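Long-range contacts in beta-Ala-His dipeptidase (Homo sapiens, PDB 3DLJ), which hydrolyses Xaa-His dipeptides, above all carnosine and anserine, as a secreted homodimeric dipeptidase with two zinc ions per subunit: residues Pro147-Phe158 / Tyr467-Phe478; Val203-Ser211 / Ile423-Ala432. All coordinates share one frame; numbering follows the deposited sequence.

Contact 1: residues Pro147-Phe158 / Tyr467-Phe478; sequences PVLAWINAVSAF and YIEGTKLFAAFF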
loop_
_atom_site.group_PDB
_atom_site.type_symbol
_atom_site.label_atom_id
_atom_site.label_comp_id
_atom_site.label_asym_id
_atom_site.label_seq_id
_atom_site.Cartn_x
_atom_site.Cartn_y
_atom_site.Cartn_z
ATOM N N PRO A 147 -10.385 0.624 6.184
ATOM C CA PRO A 147 -9.677 0.988 7.415
ATOM C C PRO A 147 -9.759 2.474 7.827
ATOM O O PRO A 147 -9.745 2.774 9.017
ATOM C CB PRO A 147 -8.218 0.540 7.133
ATOM C CG PRO A 147 -8.314 -0.450 6.057
ATOM C CD PRO A 147 -9.452 0.082 5.176
ATOM N N VAL A 148 -9.864 3.395 6.885
ATOM C CA VAL A 148 -10.114 4.790 7.270
ATOM C C VAL A 148 -11.462 4.917 7.976
ATOM O O VAL A 148 -11.574 5.595 9.009
ATOM C CB VAL A 148 -10.012 5.799 6.091
ATOM C CG1 VAL A 148 -10.445 7.202 6.530
ATOM C CG2 VAL A 148 -8.602 5.849 5.550
ATOM N N LEU A 149 -12.479 4.256 7.428
ATOM C CA LEU A 149 -13.838 4.328 8.002
ATOM C C LEU A 149 -13.950 3.577 9.303
ATOM O O LEU A 149 -14.697 3.993 10.164
ATOM C CB LEU A 149 -14.895 3.848 7.003
ATOM C CG LEU A 149 -15.367 4.946 6.036
ATOM C CD1 LEU A 149 -16.237 4.365 4.906
ATOM C CD2 LEU A 149 -16.126 6.052 6.799
ATOM N N ALA A 150 -13.225 2.469 9.438
ATOM C CA ALA A 150 -13.191 1.709 10.674
ATOM C C ALA A 150 -12.680 2.563 11.843
ATOM O O ALA A 150 -13.246 2.512 12.947
ATOM C CB ALA A 150 -12.360 0.454 10.516
ATOM N N TRP A 151 -11.625 3.336 11.581
ATOM C CA TRP A 151 -11.068 4.330 12.509
ATOM C C TRP A 151 -12.062 5.428 12.812
ATOM O O TRP A 151 -12.309 5.737 13.987
ATOM C CB TRP A 151 -9.761 4.948 11.937
ATOM C CG TRP A 151 -9.072 5.932 12.856
ATOM C CD1 TRP A 151 -9.290 7.284 12.918
ATOM C CD2 TRP A 151 -8.047 5.651 13.840
ATOM N NE1 TRP A 151 -8.482 7.857 13.882
ATOM C CE2 TRP A 151 -7.698 6.888 14.447
ATOM C CE3 TRP A 151 -7.373 4.484 14.249
ATOM C CZ2 TRP A 151 -6.714 6.989 15.449
ATOM C CZ3 TRP A 151 -6.386 4.590 15.255
ATOM C CH2 TRP A 151 -6.074 5.831 15.834
ATOM N N ILE A 152 -12.642 6.013 11.757
ATOM C CA ILE A 152 -13.655 7.068 11.912
ATOM C C ILE A 152 -14.906 6.564 12.649
ATOM O O ILE A 152 -15.469 7.273 13.498
ATOM C CB ILE A 152 -14.036 7.731 10.551
ATOM C CG1 ILE A 152 -12.921 8.683 10.086
ATOM C CG2 ILE A 152 -15.399 8.461 10.649
ATOM C CD1 ILE A 152 -13.008 9.115 8.602
ATOM N N ASN A 153 -15.348 5.353 12.312
ATOM C CA ASN A 153 -16.520 4.759 12.946
ATOM C C ASN A 153 -16.279 4.493 14.439
ATOM O O ASN A 153 -17.147 4.780 15.234
ATOM C CB ASN A 153 -16.978 3.485 12.206
ATOM C CG ASN A 153 -17.524 3.774 10.787
ATOM O OD1 ASN A 153 -17.910 4.875 10.486
ATOM N ND2 ASN A 153 -17.553 2.764 9.934
ATOM N N ALA A 154 -15.106 3.954 14.810
ATOM C CA ALA A 154 -14.701 3.851 16.224
ATOM C C ALA A 154 -14.868 5.173 17.009
ATOM O O ALA A 154 -15.457 5.189 18.102
ATOM C CB ALA A 154 -13.256 3.308 16.359
ATOM N N VAL A 155 -14.322 6.259 16.469
ATOM C CA VAL A 155 -14.468 7.592 17.068
ATOM C C VAL A 155 -15.934 7.978 17.205
ATOM O O VAL A 155 -16.345 8.505 18.233
ATOM C CB VAL A 155 -13.734 8.696 16.250
ATOM C CG1 VAL A 155 -14.098 10.075 16.790
ATOM C CG2 VAL A 155 -12.238 8.511 16.307
ATOM N N SER A 156 -16.718 7.697 16.169
ATOM C CA SER A 156 -18.135 8.038 16.132
ATOM C C SER A 156 -18.973 7.254 17.162
ATOM O O SER A 156 -20.051 7.706 17.537
ATOM C CB SER A 156 -18.682 7.861 14.715
ATOM O OG SER A 156 -19.098 6.516 14.512
ATOM N N ALA A 157 -18.471 6.110 17.639
ATOM C CA ALA A 157 -19.115 5.368 18.725
ATOM C C ALA A 157 -18.986 6.053 20.095
ATOM O O ALA A 157 -19.975 6.158 20.806
ATOM C CB ALA A 157 -18.601 3.939 18.787
ATOM N N PHE A 158 -17.778 6.505 20.462
ATOM C CA PHE A 158 -17.548 7.316 21.673
ATOM C C PHE A 158 -18.335 8.637 21.604
ATOM O O PHE A 158 -18.890 9.092 22.592
ATOM C CB PHE A 158 -16.054 7.650 21.857
ATOM C CG PHE A 158 -15.188 6.486 22.272
ATOM C CD1 PHE A 158 -14.704 5.588 21.334
ATOM C CD2 PHE A 158 -14.811 6.319 23.606
ATOM C CE1 PHE A 158 -13.893 4.522 21.714
ATOM C CE2 PHE A 158 -14.005 5.252 23.983
ATOM C CZ PHE A 158 -13.540 4.356 23.016
ATOM N N TYR A 467 -13.581 -5.555 9.020
ATOM C CA TYR A 467 -14.012 -4.162 9.034
ATOM C C TYR A 467 -14.699 -3.776 10.351
ATOM O O TYR A 467 -14.443 -2.712 10.896
ATOM C CB TYR A 467 -14.949 -3.928 7.840
ATOM C CG TYR A 467 -15.576 -2.557 7.714
ATOM C CD1 TYR A 467 -14.781 -1.396 7.639
ATOM C CD2 TYR A 467 -16.967 -2.416 7.613
ATOM C CE1 TYR A 467 -15.356 -0.127 7.492
ATOM C CE2 TYR A 467 -17.548 -1.163 7.455
ATOM C CZ TYR A 467 -16.730 -0.007 7.390
ATOM O OH TYR A 467 -17.302 1.266 7.244
ATOM N N ILE A 468 -15.562 -4.657 10.850
ATOM C CA ILE A 468 -16.331 -4.427 12.072
ATOM C C ILE A 468 -15.538 -4.700 13.342
ATOM O O ILE A 468 -15.519 -3.866 14.250
ATOM C CB ILE A 468 -17.649 -5.227 12.054
ATOM C CG1 ILE A 468 -18.518 -4.767 10.873
ATOM C CG2 ILE A 468 -18.410 -5.064 13.377
ATOM C CD1 ILE A 468 -18.836 -3.254 10.849
ATOM N N GLU A 469 -14.869 -5.852 13.403
ATOM C CA GLU A 469 -13.979 -6.169 14.514
ATOM C C GLU A 469 -12.790 -5.224 14.593
ATOM O O GLU A 469 -12.285 -4.960 15.690
ATOM C CB GLU A 469 -13.506 -7.622 14.436
ATOM C CG GLU A 469 -14.644 -8.651 14.668
ATOM C CD GLU A 469 -15.398 -8.476 16.014
ATOM O OE1 GLU A 469 -16.643 -8.300 16.018
ATOM O OE2 GLU A 469 -14.756 -8.514 17.072
ATOM N N GLY A 470 -12.357 -4.704 13.436
ATOM C CA GLY A 470 -11.283 -3.726 13.359
ATOM C C GLY A 470 -11.673 -2.370 13.899
ATOM O O GLY A 470 -10.836 -1.658 14.420
ATOM N N THR A 471 -12.942 -1.995 13.743
ATOM C CA THR A 471 -13.514 -0.834 14.403
ATOM C C THR A 471 -13.391 -0.933 15.934
ATOM O O THR A 471 -13.021 0.048 16.598
ATOM C CB THR A 471 -15.007 -0.619 13.974
ATOM O OG1 THR A 471 -15.117 -0.629 12.533
ATOM C CG2 THR A 471 -15.565 0.684 14.535
ATOM N N LYS A 472 -13.679 -2.111 16.482
ATOM C CA LYS A 472 -13.490 -2.392 17.908
ATOM C C LYS A 472 -12.036 -2.341 18.364
ATOM O O LYS A 472 -11.739 -1.863 19.480
ATOM C CB LYS A 472 -14.073 -3.753 18.258
ATOM C CG LYS A 472 -15.566 -3.780 18.197
ATOM C CD LYS A 472 -16.032 -5.161 17.841
ATOM C CE LYS A 472 -17.516 -5.266 17.927
ATOM N NZ LYS A 472 -17.831 -6.674 18.191
ATOM N N LEU A 473 -11.145 -2.841 17.505
ATOM C CA LEU A 473 -9.711 -2.811 17.745
ATOM C C LEU A 473 -9.251 -1.369 17.931
ATOM O O LEU A 473 -8.515 -1.049 18.881
ATOM C CB LEU A 473 -8.946 -3.455 16.576
ATOM C CG LEU A 473 -7.416 -3.389 16.613
ATOM C CD1 LEU A 473 -6.957 -4.134 17.823
ATOM C CD2 LEU A 473 -6.800 -4.005 15.381
ATOM N N PHE A 474 -9.671 -0.501 17.020
ATOM C CA PHE A 474 -9.340 0.900 17.134
ATOM C C PHE A 474 -9.909 1.534 18.418
ATOM O O PHE A 474 -9.239 2.342 19.080
ATOM C CB PHE A 474 -9.770 1.666 15.857
ATOM C CG PHE A 474 -8.925 1.373 14.635
ATOM C CD1 PHE A 474 -7.570 1.028 14.748
ATOM C CD2 PHE A 474 -9.477 1.490 13.347
ATOM C CE1 PHE A 474 -6.778 0.779 13.598
ATOM C CE2 PHE A 474 -8.691 1.246 12.167
ATOM C CZ PHE A 474 -7.348 0.899 12.302
ATOM N N ALA A 475 -11.151 1.195 18.758
ATOM C CA ALA A 475 -11.769 1.648 20.035
ATOM C C ALA A 475 -10.931 1.263 21.289
ATOM O O ALA A 475 -10.587 2.125 22.122
ATOM C CB ALA A 475 -13.198 1.118 20.146
ATOM N N ALA A 476 -10.578 -0.017 21.403
ATOM C CA ALA A 476 -9.707 -0.494 22.483
ATOM C C ALA A 476 -8.349 0.248 22.520
ATOM O O ALA A 476 -7.811 0.547 23.606
ATOM C CB ALA A 476 -9.490 -2.009 22.355
ATOM N N PHE A 477 -7.821 0.538 21.329
ATOM C CA PHE A 477 -6.511 1.132 21.140
ATOM C C PHE A 477 -6.459 2.566 21.665
ATOM O O PHE A 477 -5.481 2.949 22.323
ATOM C CB PHE A 477 -6.124 1.045 19.655
ATOM C CG PHE A 477 -4.786 1.640 19.325
ATOM C CD1 PHE A 477 -3.601 1.023 19.739
ATOM C CD2 PHE A 477 -4.701 2.809 18.578
ATOM C CE1 PHE A 477 -2.355 1.561 19.406
ATOM C CE2 PHE A 477 -3.455 3.355 18.256
ATOM C CZ PHE A 477 -2.280 2.726 18.672
ATOM N N PHE A 478 -7.513 3.346 21.392
ATOM C CA PHE A 478 -7.638 4.700 21.961
ATOM C C PHE A 478 -7.350 4.660 23.457
ATOM O O PHE A 478 -6.603 5.496 23.987
ATOM C CB PHE A 478 -9.038 5.304 21.755
ATOM C CG PHE A 478 -9.437 5.484 20.317
ATOM C CD1 PHE A 478 -10.785 5.627 19.981
ATOM C CD2 PHE A 478 -8.496 5.484 19.303
ATOM C CE1 PHE A 478 -11.185 5.782 18.664
ATOM C CE2 PHE A 478 -8.892 5.633 17.978
ATOM C CZ PHE A 478 -10.240 5.784 17.660
HETATM O O HOH W 1 -16.566 0.334 10.620
#
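Helices 147-158 and 467-478 cross at -56° with their axes 8.0 Å apart, and come closest where Ala150 faces Thr471. Both belong to the zinc-binding domain of the M20 peptidase fold, an alpha/beta domain, and their seam is knobs-into-holes packing beside an aromatic cluster. The methyl of Ala154 is one knob, set among Thr471, Phe474, Ala475 and Phe478; Phe478 answers as a knob among Trp151, Ala154, Val155 and Phe158. In Trp151, CG set anti to the backbone N (chi1 -177°) carries the indole across to two edge-to-face partners. It gives its edge to Phe474: Trp151 CE3 lies over the centre of that ring, 3.5 Å from Phe474 CD1, with the planes at 70°. One of its own faces receives the edge of Phe478, whose CE2 is 3.5 Å from Trp151 CH2. Beyond the indole, Phe107 stacks on Trp151 and Phe171 meets it steeply. Phe158 meets Phe478 obliquely and brings Phe158 CE1 to 3.8 Å from Ala475 CB. Around Tyr467, Asn153 and Thr471 the seam turns polar. Tyr467 OH, in van der Waals contact with Leu149 CB at 3.5 Å, is hydrogen-bonded to Phe27 O in helix 24-35. A water over one face of the Tyr467 ring joins the helices, accepting from Asn153 ND2 at 2.7 Å and donating to Thr471 OG1 at 2.6 Å, while Thr471 OG1 itself donates to Tyr467 O, in the carbonyl plane.

Contact 2: residues Val203-Ser211 / Ile423-Ala432; sequences VISDNLWIS and IRDGSTIPIA. With ZN (zinc ion), chain D.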
loop_
_atom_site.group_PDB
_atom_site.type_symbol
_atom_site.label_atom_id
_atom_site.label_comp_id
_atom_site.label_asym_id
_atom_site.label_seq_id
_atom_site.Cartn_x
_atom_site.Cartn_y
_atom_site.Cartn_z
ATOM N N VAL A 203 -0.431 6.461 13.601
ATOM C CA VAL A 203 -0.978 5.168 13.188
ATOM C C VAL A 203 -1.263 5.147 11.682
ATOM O O VAL A 203 -1.738 6.129 11.107
ATOM C CB VAL A 203 -2.300 4.827 13.957
ATOM C CG1 VAL A 203 -2.925 3.509 13.444
ATOM C CG2 VAL A 203 -2.059 4.750 15.438
ATOM N N ILE A 204 -0.937 4.021 11.056
ATOM C CA ILE A 204 -1.288 3.740 9.664
ATOM C C ILE A 204 -1.946 2.368 9.667
ATOM O O ILE A 204 -1.457 1.439 10.313
ATOM C CB ILE A 204 -0.040 3.732 8.717
ATOM C CG1 ILE A 204 0.703 5.085 8.751
ATOM C CG2 ILE A 204 -0.429 3.309 7.247
ATOM C CD1 ILE A 204 2.041 5.094 7.955
ATOM N N SER A 205 -3.056 2.246 8.954
ATOM C CA SER A 205 -3.725 0.975 8.800
ATOM C C SER A 205 -3.948 0.720 7.310
ATOM O O SER A 205 -5.032 0.975 6.770
ATOM C CB SER A 205 -5.060 0.991 9.565
ATOM O OG SER A 205 -5.656 -0.299 9.625
ATOM N N ASP A 206 -2.929 0.214 6.630
ATOM C CA ASP A 206 -3.040 0.020 5.193
ATOM C C ASP A 206 -2.202 -1.157 4.758
ATOM O O ASP A 206 -1.329 -1.048 3.893
ATOM C CB ASP A 206 -2.622 1.295 4.460
ATOM C CG ASP A 206 -3.074 1.314 2.988
ATOM O OD1 ASP A 206 -3.820 0.387 2.561
ATOM O OD2 ASP A 206 -2.652 2.257 2.259
ATOM N N ASN A 207 -2.468 -2.295 5.378
ATOM C CA ASN A 207 -1.688 -3.506 5.148
ATOM C C ASN A 207 -2.436 -4.717 5.654
ATOM O O ASN A 207 -3.491 -4.579 6.288
ATOM C CB ASN A 207 -0.272 -3.399 5.733
ATOM C CG ASN A 207 -0.250 -2.947 7.177
ATOM O OD1 ASN A 207 -0.711 -1.847 7.541
ATOM N ND2 ASN A 207 0.340 -3.777 8.009
ATOM N N LEU A 208 -1.923 -5.900 5.329
ATOM C CA LEU A 208 -2.656 -7.133 5.505
ATOM C C LEU A 208 -2.027 -8.084 6.534
ATOM O O LEU A 208 -0.814 -8.052 6.772
ATOM C CB LEU A 208 -2.759 -7.850 4.157
ATOM C CG LEU A 208 -3.192 -7.047 2.925
ATOM C CD1 LEU A 208 -3.308 -7.981 1.751
ATOM C CD2 LEU A 208 -4.489 -6.277 3.152
ATOM N N TRP A 209 -2.868 -8.932 7.125
ATOM C CA TRP A 209 -2.396 -10.067 7.920
ATOM C C TRP A 209 -1.796 -11.089 6.964
ATOM O O TRP A 209 -1.888 -10.927 5.757
ATOM C CB TRP A 209 -3.519 -10.717 8.730
ATOM C CG TRP A 209 -4.313 -9.803 9.633
ATOM C CD1 TRP A 209 -3.931 -8.594 10.146
ATOM C CD2 TRP A 209 -5.633 -10.041 10.121
ATOM N NE1 TRP A 209 -4.941 -8.061 10.916
ATOM C CE2 TRP A 209 -5.998 -8.928 10.915
ATOM C CE3 TRP A 209 -6.556 -11.085 9.951
ATOM C CZ2 TRP A 209 -7.238 -8.832 11.552
ATOM C CZ3 TRP A 209 -7.800 -10.991 10.591
ATOM C CH2 TRP A 209 -8.128 -9.866 11.382
ATOM N N ILE A 210 -1.166 -12.126 7.502
ATOM C CA ILE A 210 -0.582 -13.173 6.658
ATOM C C ILE A 210 -1.360 -14.492 6.820
ATOM O O ILE A 210 -1.362 -15.338 5.941
ATOM C CB ILE A 210 0.974 -13.314 6.882
ATOM C CG1 ILE A 210 1.644 -14.104 5.736
ATOM C CG2 ILE A 210 1.303 -13.887 8.285
ATOM C CD1 ILE A 210 2.053 -13.244 4.498
ATOM N N SER A 211 -2.051 -14.640 7.941
ATOM C CA SER A 211 -2.812 -15.875 8.218
ATOM C C SER A 211 -4.197 -15.520 8.729
ATOM O O SER A 211 -4.432 -14.359 9.078
ATOM C CB SER A 211 -2.066 -16.758 9.232
ATOM N N ILE A 423 4.898 -9.065 12.570
ATOM C CA ILE A 423 5.252 -9.470 11.215
ATOM C C ILE A 423 5.973 -8.340 10.485
ATOM O O ILE A 423 5.900 -7.169 10.875
ATOM C CB ILE A 423 4.006 -10.002 10.402
ATOM C CG1 ILE A 423 2.949 -8.892 10.204
ATOM C CG2 ILE A 423 3.397 -11.259 11.067
ATOM C CD1 ILE A 423 1.884 -9.219 9.203
ATOM N N ARG A 424 6.711 -8.709 9.444
ATOM C CA ARG A 424 7.185 -7.738 8.483
ATOM C C ARG A 424 6.219 -7.771 7.282
ATOM O O ARG A 424 5.204 -8.481 7.315
ATOM C CB ARG A 424 8.642 -8.014 8.095
ATOM C CG ARG A 424 9.648 -7.859 9.233
ATOM C CD ARG A 424 11.085 -7.689 8.702
ATOM N NE ARG A 424 12.052 -7.352 9.762
ATOM N N ASP A 425 6.533 -7.003 6.243
ATOM C CA ASP A 425 5.690 -6.864 5.064
ATOM C C ASP A 425 6.593 -6.801 3.846
ATOM O O ASP A 425 7.630 -6.152 3.877
ATOM C CB ASP A 425 4.878 -5.565 5.158
ATOM C CG ASP A 425 3.588 -5.612 4.362
ATOM O OD1 ASP A 425 2.510 -5.522 4.985
ATOM O OD2 ASP A 425 3.633 -5.721 3.119
ATOM N N GLY A 426 6.185 -7.461 2.767
ATOM C CA GLY A 426 6.932 -7.436 1.520
ATOM C C GLY A 426 6.743 -6.161 0.730
ATOM O O GLY A 426 7.566 -5.806 -0.102
ATOM N N SER A 427 5.648 -5.460 1.003
ATOM C CA SER A 427 5.334 -4.243 0.303
ATOM C C SER A 427 6.057 -3.087 0.957
ATOM O O SER A 427 6.782 -3.268 1.933
ATOM C CB SER A 427 3.817 -4.022 0.266
ATOM O OG SER A 427 3.290 -3.793 1.563
ATOM N N THR A 428 5.842 -1.897 0.412
ATOM C CA THR A 428 6.563 -0.693 0.795
ATOM C C THR A 428 5.500 0.281 1.267
ATOM O O THR A 428 4.426 0.437 0.633
ATOM C CB THR A 428 7.303 -0.116 -0.430
ATOM O OG1 THR A 428 8.119 -1.141 -0.997
ATOM C CG2 THR A 428 8.190 1.067 -0.081
ATOM N N ILE A 429 5.752 0.912 2.399
ATOM C CA ILE A 429 4.827 1.932 2.875
ATOM C C ILE A 429 5.607 3.231 2.995
ATOM O O ILE A 429 6.121 3.565 4.063
ATOM C CB ILE A 429 4.100 1.476 4.136
ATOM C CG1 ILE A 429 3.242 0.266 3.764
ATOM C CG2 ILE A 429 3.198 2.599 4.687
ATOM C CD1 ILE A 429 3.045 -0.757 4.851
ATOM N N PRO A 430 5.753 3.942 1.857
ATOM C CA PRO A 430 6.636 5.085 1.738
ATOM C C PRO A 430 6.320 6.105 2.801
ATOM O O PRO A 430 7.224 6.777 3.295
ATOM C CB PRO A 430 6.265 5.671 0.373
ATOM C CG PRO A 430 5.686 4.563 -0.384
ATOM C CD PRO A 430 5.034 3.663 0.597
ATOM N N ILE A 431 5.028 6.219 3.131
ATOM C CA ILE A 431 4.533 7.186 4.118
ATOM C C ILE A 431 5.122 6.929 5.496
ATOM O O ILE A 431 5.410 7.865 6.233
ATOM C CB ILE A 431 2.976 7.207 4.134
ATOM C CG1 ILE A 431 2.436 7.926 2.879
ATOM C CG2 ILE A 431 2.428 7.801 5.421
ATOM C CD1 ILE A 431 2.671 9.430 2.851
ATOM N N ALA A 432 5.332 5.658 5.818
ATOM C CA ALA A 432 5.946 5.263 7.086
ATOM C C ALA A 432 7.350 5.855 7.215
ATOM O O ALA A 432 7.687 6.463 8.236
ATOM C CB ALA A 432 5.970 3.749 7.208
HETATM ZN ZN ZN D . -3.221 2.265 0.503
#
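Ile423, on strand 421-425, reaches across to the loop that follows strand 201-204: its CD1 rests 3.8 Å from Leu208 O, and its CG2 lies beside Ile210 CG2. Chi1 of 63° puts CG1 between the backbone N and the carbonyl carbon, which sends the CD1 arm toward Leu208 and leaves the CG2 branch for Ile210. Two residues on, Asp425 sets OD1 against Asn207 CB at 3.6 Å, its carboxylate turned 62° from the amide plane. The other oxygen, OD2, closes an Asx turn: Ser427 N donates to its anti lone pair at 2.9 Å, and Ser427 OG donates from above the carboxylate plane. An alanine in place of Asp425 would probably leave Ser427 N and OG without their shared acceptor, free the turn to shift, and open a gap beside Asn207 CB. The facing loop leads straight into the dinuclear zinc site of the M20 peptidases. Asp206 OD2 binds one zinc ion at 1.9 Å, with His110 and Asp143 completing its protein ligands, and Asp206 N donates to Asn207 OD1 at 3.2 Å, which holds the Asn207 amide against the backbone of the metal ligand. Ile429, at the N-cap position of helix 430-438, lays CD1 near Asn207 CB and CG2 4.3 Å from Ile204 CD1. That same Ile204 methyl touches Ile431 CG2 at 3.7 Å and ends against Ala432, near both its N and its CB.

Overall arrangement
Contact 1 is wholly buried, two helices of the zinc-binding domain meeting mainly through rings and small methyls, with one bridging water; contact 2 is smaller, partly buried and nearer the centre of the chain, where strand ends, loops and a helix start add carboxylates and a metal ion to isoleucine packing. Along the chain contact 2 is nested within the loop that contact 1 closes. They share no segment, yet they touch: Val203, on the central mixed sheet, packs against Trp151 and Phe477, and Ser205 against Pro147 and Phe474. The helix pair thus backs the strand end that leads to Asp206, whereas 423-432 comes from strand 421-425 of the other sheet and runs into helix 430-438.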